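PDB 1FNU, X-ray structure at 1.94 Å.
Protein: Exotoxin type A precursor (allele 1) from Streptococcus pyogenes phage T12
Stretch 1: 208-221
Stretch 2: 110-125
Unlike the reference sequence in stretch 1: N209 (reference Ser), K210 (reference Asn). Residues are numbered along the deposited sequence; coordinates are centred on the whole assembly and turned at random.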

# COMPACT_ATOMS: atom_id res chain seq x y z
N ASP A 208 34.63 -14.51 -5.07
CA ASP A 208 35.15 -15.72 -5.67
C ASP A 208 34.96 -16.89 -4.68
O ASP A 208 35.55 -16.89 -3.59
CB ASP A 208 36.60 -15.36 -5.95
CG ASP A 208 37.47 -16.52 -6.44
OD1 ASP A 208 36.96 -17.66 -6.49
OD2 ASP A 208 38.67 -16.17 -6.77
N ASN A 209 34.17 -17.88 -5.00
CA ASN A 209 34.02 -18.91 -4.00
C ASN A 209 35.19 -19.84 -3.73
O ASN A 209 35.16 -20.54 -2.73
CB ASN A 209 32.81 -19.77 -4.29
CG ASN A 209 32.85 -20.32 -5.62
OD1 ASN A 209 33.44 -19.73 -6.48
ND2 ASN A 209 32.20 -21.44 -5.85
N LYS A 210 36.23 -19.83 -4.58
CA LYS A 210 37.36 -20.72 -4.36
C LYS A 210 38.20 -20.07 -3.30
O LYS A 210 38.77 -20.76 -2.47
CB LYS A 210 38.25 -20.87 -5.63
CG LYS A 210 39.24 -22.11 -5.60
CD LYS A 210 38.42 -23.39 -5.71
CE LYS A 210 37.59 -23.41 -7.07
NZ LYS A 210 36.43 -24.42 -7.27
N THR A 211 38.29 -18.76 -3.30
CA THR A 211 39.15 -18.10 -2.32
C THR A 211 38.56 -17.19 -1.25
O THR A 211 39.26 -16.33 -0.69
CB THR A 211 40.23 -17.29 -3.00
OG1 THR A 211 39.66 -16.13 -3.62
CG2 THR A 211 40.94 -18.17 -4.03
N SER A 212 37.30 -17.39 -0.90
CA SER A 212 36.71 -16.55 0.14
C SER A 212 36.39 -17.42 1.36
O SER A 212 35.98 -18.56 1.23
CB SER A 212 35.44 -15.88 -0.43
OG SER A 212 35.73 -15.00 -1.49
N GLN A 213 36.60 -16.91 2.56
CA GLN A 213 36.27 -17.69 3.77
C GLN A 213 35.03 -17.18 4.57
O GLN A 213 34.81 -15.96 4.69
CB GLN A 213 37.48 -17.72 4.69
CG GLN A 213 38.35 -18.90 4.45
CD GLN A 213 39.70 -18.69 5.11
OE1 GLN A 213 40.74 -18.56 4.42
NE2 GLN A 213 39.69 -18.60 6.45
N ILE A 214 34.25 -18.12 5.12
CA ILE A 214 33.06 -17.75 5.88
C ILE A 214 33.30 -18.10 7.31
O ILE A 214 33.72 -19.20 7.64
CB ILE A 214 31.84 -18.55 5.45
CG1 ILE A 214 31.61 -18.41 3.93
CG2 ILE A 214 30.66 -18.04 6.24
CD1 ILE A 214 30.58 -19.45 3.31
N GLU A 215 33.03 -17.14 8.17
CA GLU A 215 33.18 -17.26 9.60
C GLU A 215 31.91 -16.78 10.30
O GLU A 215 31.40 -15.67 10.03
CB GLU A 215 34.35 -16.40 10.03
CG GLU A 215 35.65 -17.18 10.08
CD GLU A 215 36.80 -16.28 10.27
OE1 GLU A 215 36.63 -15.22 10.90
OE2 GLU A 215 37.90 -16.64 9.77
N VAL A 216 31.40 -17.62 11.20
CA VAL A 216 30.22 -17.29 11.98
C VAL A 216 30.45 -17.12 13.49
O VAL A 216 30.92 -18.06 14.13
CB VAL A 216 29.14 -18.36 11.80
CG1 VAL A 216 28.03 -18.10 12.76
CG2 VAL A 216 28.60 -18.33 10.39
N TYR A 217 30.02 -15.96 14.04
CA TYR A 217 30.14 -15.62 15.50
C TYR A 217 28.80 -15.42 16.26
O TYR A 217 28.08 -14.44 16.02
CB TYR A 217 30.96 -14.35 15.69
CG TYR A 217 32.35 -14.46 15.15
CD1 TYR A 217 32.63 -14.18 13.80
CD2 TYR A 217 33.40 -14.94 15.97
CE1 TYR A 217 33.92 -14.37 13.28
CE2 TYR A 217 34.68 -15.14 15.46
CZ TYR A 217 34.93 -14.87 14.11
OH TYR A 217 36.16 -15.18 13.56
N LEU A 218 28.51 -16.30 17.20
CA LEU A 218 27.27 -16.25 17.97
C LEU A 218 27.49 -16.15 19.48
O LEU A 218 28.52 -16.66 20.00
CB LEU A 218 26.47 -17.52 17.72
CG LEU A 218 26.14 -18.00 16.31
CD1 LEU A 218 25.55 -19.44 16.40
CD2 LEU A 218 25.12 -17.01 15.63
N THR A 219 26.56 -15.50 20.19
CA THR A 219 26.64 -15.42 21.66
C THR A 219 25.27 -15.87 22.10
O THR A 219 24.30 -15.79 21.34
CB THR A 219 26.93 -13.98 22.24
OG1 THR A 219 25.85 -13.11 21.96
CG2 THR A 219 28.18 -13.39 21.66
N THR A 220 25.23 -16.41 23.31
CA THR A 220 24.02 -16.89 23.96
C THR A 220 23.80 -15.78 25.03
O THR A 220 24.73 -14.99 25.23
CB THR A 220 24.24 -18.35 24.56
OG1 THR A 220 25.30 -18.38 25.54
CG2 THR A 220 24.62 -19.31 23.47
N LYS A 221 22.62 -15.69 25.67
CA LYS A 221 22.30 -14.63 26.68
C LYS A 221 23.32 -14.76 27.84
O LYS A 221 24.02 -13.77 28.22
OXT LYS A 221 23.39 -15.90 28.30
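Stretch 2 110-125: HLEIPKKIVVKVSIDG

Stretch 2 lies beside stretch 1 as a neighbouring parallel β-strand. In stretch 1 the extended segment runs from about S212 to T219, with phi between -109° and -131° and psi between 114° and 153°. Stretch 2 holds a short extended piece at H110 and L111, turns a corner at E112 and I113, and then runs as a strand from about P114 to I123. The N-to-C directions of the two long strands differ by 20°, with a signed crossing angle of -20° and a closest axial approach of 4.6 Å, so they run the same way with a slight twist.

The register follows from the CA pairs: E215 CA to K120 CA is 4.7 Å, V216 CA to V121 CA 4.5 Å, Y217 CA to S122 CA 5.0 Å and L218 CA to I123 CA 4.6 Å. Toward the start the strands diverge, and Q213 CA lies 7.5 Å from I117 CA.

The hydrogen bonds confirm the parallel pattern, since each of V216 and L218 reaches two residues of the partner that flank its opposite number. V216 N donates to K120 O at 2.7 Å and V216 O accepts from S122 N at 2.7 Å; L218 N donates to S122 O at 3.0 Å and L218 O accepts from D124 N at 2.7 Å. N-H...O angles of 160° to 173° make all four nearly straight. One step earlier, K120 N reaches I214 O at 3.2 Å. Where the strands part, a water fills the gap: it accepts from I214 N at 3.1 Å and donates to V118 O at 2.6 Å.

Side chains alternate between the two faces of the sheet. I214, V216 and L218 share one face with V119, V121 and I123. There I214 CD1 lies 3.9 Å from V119 CG2, V216 CG2 3.9 Å from V119 CG1, and V216 CB 3.8 Å from V121 CG2. I117 extends this apolar row, its CG2 3.8 Å from I214 CD1, and its CD1 reaches 3.7 Å from N209 CB.

The other face carries E215 and Y217 with K120 and S122. E215 CG packs 4.0 Å from K120 CB, but E215 OE2 and K120 NZ are 4.3 Å apart, opposite charges too distant for a salt bridge. Y217 OH instead donates to E215 OE1 within its own strand at 2.7 Å, while Y217 CE2 approaches S122 OG to 3.8 Å, obliquely to the ring.

Past the strand pairing, D124 takes over with its carboxylate. D124 OD1 accepts from T220 N at 2.9 Å and D124 OD2 from T220 OG1 at 2.7 Å, so backbone and side chain of one threonine are both held. At the opposite end the evidence is softer: K115 NZ makes a weak hydrogen bond to K210 O at 3.4 Å, and the modelled position of that amine is less certain. Altogether the two stretches bury 1027 Å², both sides summed.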

# COMPACT_ATOMS: atom_id res chain seq x y z
N HIS A 110 29.65 -21.06 -14.15
CA HIS A 110 29.33 -22.36 -13.62
C HIS A 110 30.62 -23.20 -13.37
O HIS A 110 31.72 -22.95 -13.92
CB HIS A 110 28.34 -23.05 -14.57
CG HIS A 110 27.80 -24.36 -14.08
ND1 HIS A 110 26.61 -24.48 -13.39
CD2 HIS A 110 28.27 -25.63 -14.23
CE1 HIS A 110 26.36 -25.76 -13.16
NE2 HIS A 110 27.35 -26.48 -13.66
N LEU A 111 30.45 -24.17 -12.49
CA LEU A 111 31.50 -25.07 -12.05
C LEU A 111 31.07 -26.52 -12.23
O LEU A 111 29.93 -26.89 -11.85
CB LEU A 111 31.77 -24.83 -10.56
CG LEU A 111 32.62 -23.67 -10.03
CD1 LEU A 111 32.40 -23.60 -8.51
CD2 LEU A 111 34.08 -23.85 -10.43
N GLU A 112 31.97 -27.35 -12.80
CA GLU A 112 31.63 -28.78 -12.98
C GLU A 112 31.17 -29.41 -11.65
O GLU A 112 30.10 -30.01 -11.56
CB GLU A 112 32.85 -29.60 -13.51
CG GLU A 112 33.36 -29.29 -14.95
CD GLU A 112 32.30 -29.40 -16.11
OE1 GLU A 112 31.52 -30.39 -16.16
OE2 GLU A 112 32.28 -28.50 -16.99
N ILE A 113 31.99 -29.28 -10.62
CA ILE A 113 31.63 -29.87 -9.33
C ILE A 113 31.42 -28.73 -8.35
O ILE A 113 32.20 -27.78 -8.33
CB ILE A 113 32.80 -30.69 -8.75
CG1 ILE A 113 33.59 -31.37 -9.87
CG2 ILE A 113 32.25 -31.72 -7.74
CD1 ILE A 113 34.97 -31.93 -9.42
N PRO A 114 30.39 -28.81 -7.49
CA PRO A 114 30.13 -27.74 -6.50
C PRO A 114 31.38 -27.39 -5.67
O PRO A 114 32.13 -28.28 -5.27
CB PRO A 114 29.02 -28.37 -5.63
CG PRO A 114 28.21 -29.12 -6.62
CD PRO A 114 29.35 -29.86 -7.39
N LYS A 115 31.61 -26.11 -5.42
CA LYS A 115 32.75 -25.72 -4.62
C LYS A 115 32.22 -25.96 -3.22
O LYS A 115 31.06 -25.65 -2.93
CB LYS A 115 33.11 -24.24 -4.86
CG LYS A 115 34.58 -23.90 -4.67
CD LYS A 115 34.99 -24.01 -3.20
CE LYS A 115 36.37 -24.65 -2.98
NZ LYS A 115 37.62 -23.87 -3.14
N LYS A 116 33.01 -26.60 -2.38
CA LYS A 116 32.55 -26.85 -1.04
C LYS A 116 33.24 -25.81 -0.18
O LYS A 116 34.44 -25.60 -0.27
CB LYS A 116 32.87 -28.31 -0.58
CG LYS A 116 31.85 -29.38 -1.10
CD LYS A 116 31.76 -30.72 -0.29
CE LYS A 116 32.97 -31.69 -0.49
NZ LYS A 116 33.00 -32.89 0.49
N ILE A 117 32.49 -25.11 0.66
CA ILE A 117 33.15 -24.12 1.49
C ILE A 117 32.92 -24.44 2.96
O ILE A 117 31.78 -24.60 3.42
CB ILE A 117 32.65 -22.71 1.13
CG1 ILE A 117 32.82 -22.48 -0.39
CG2 ILE A 117 33.35 -21.67 1.97
CD1 ILE A 117 32.36 -21.13 -0.83
N VAL A 118 34.01 -24.58 3.69
CA VAL A 118 33.92 -24.89 5.11
C VAL A 118 33.54 -23.64 5.92
O VAL A 118 34.13 -22.57 5.74
CB VAL A 118 35.25 -25.52 5.59
CG1 VAL A 118 35.51 -25.21 7.04
CG2 VAL A 118 35.17 -27.04 5.32
N VAL A 119 32.51 -23.78 6.76
CA VAL A 119 32.03 -22.64 7.55
C VAL A 119 32.43 -22.77 9.00
O VAL A 119 32.04 -23.71 9.66
CB VAL A 119 30.46 -22.50 7.43
CG1 VAL A 119 29.96 -21.38 8.30
CG2 VAL A 119 30.06 -22.26 5.96
N LYS A 120 33.22 -21.81 9.47
CA LYS A 120 33.71 -21.79 10.83
C LYS A 120 32.80 -21.10 11.81
O LYS A 120 32.67 -19.89 11.76
CB LYS A 120 35.07 -21.10 10.90
CG LYS A 120 36.27 -22.02 10.52
CD LYS A 120 37.59 -21.22 10.62
CE LYS A 120 38.67 -21.69 9.63
NZ LYS A 120 39.59 -20.51 9.25
N VAL A 121 32.20 -21.87 12.71
CA VAL A 121 31.33 -21.28 13.70
C VAL A 121 31.92 -21.22 15.10
O VAL A 121 32.41 -22.24 15.61
CB VAL A 121 29.97 -22.03 13.79
CG1 VAL A 121 29.06 -21.32 14.79
CG2 VAL A 121 29.28 -22.12 12.42
N SER A 122 31.89 -20.03 15.71
CA SER A 122 32.31 -19.80 17.09
C SER A 122 31.05 -19.48 17.85
O SER A 122 30.15 -18.86 17.30
CB SER A 122 33.21 -18.59 17.26
OG SER A 122 34.41 -18.76 16.56
N ILE A 123 30.97 -19.89 19.12
CA ILE A 123 29.80 -19.58 19.96
C ILE A 123 30.40 -19.18 21.29
O ILE A 123 31.09 -19.97 21.91
CB ILE A 123 28.95 -20.78 20.28
CG1 ILE A 123 28.55 -21.50 19.02
CG2 ILE A 123 27.74 -20.32 21.09
CD1 ILE A 123 27.74 -22.65 19.31
N ASP A 124 30.09 -17.98 21.73
CA ASP A 124 30.63 -17.46 22.95
C ASP A 124 32.17 -17.61 22.96
O ASP A 124 32.76 -17.98 23.99
CB ASP A 124 30.00 -18.16 24.15
CG ASP A 124 28.48 -17.91 24.25
OD1 ASP A 124 28.04 -16.75 24.06
OD2 ASP A 124 27.75 -18.89 24.52
N GLY A 125 32.84 -17.36 21.85
CA GLY A 125 34.29 -17.43 21.89
C GLY A 125 34.92 -18.75 21.55
O GLY A 125 36.10 -18.76 21.23
O HOH W 1 35.83 -20.74 4.89
O HOH W 2 31.72 -16.29 19.51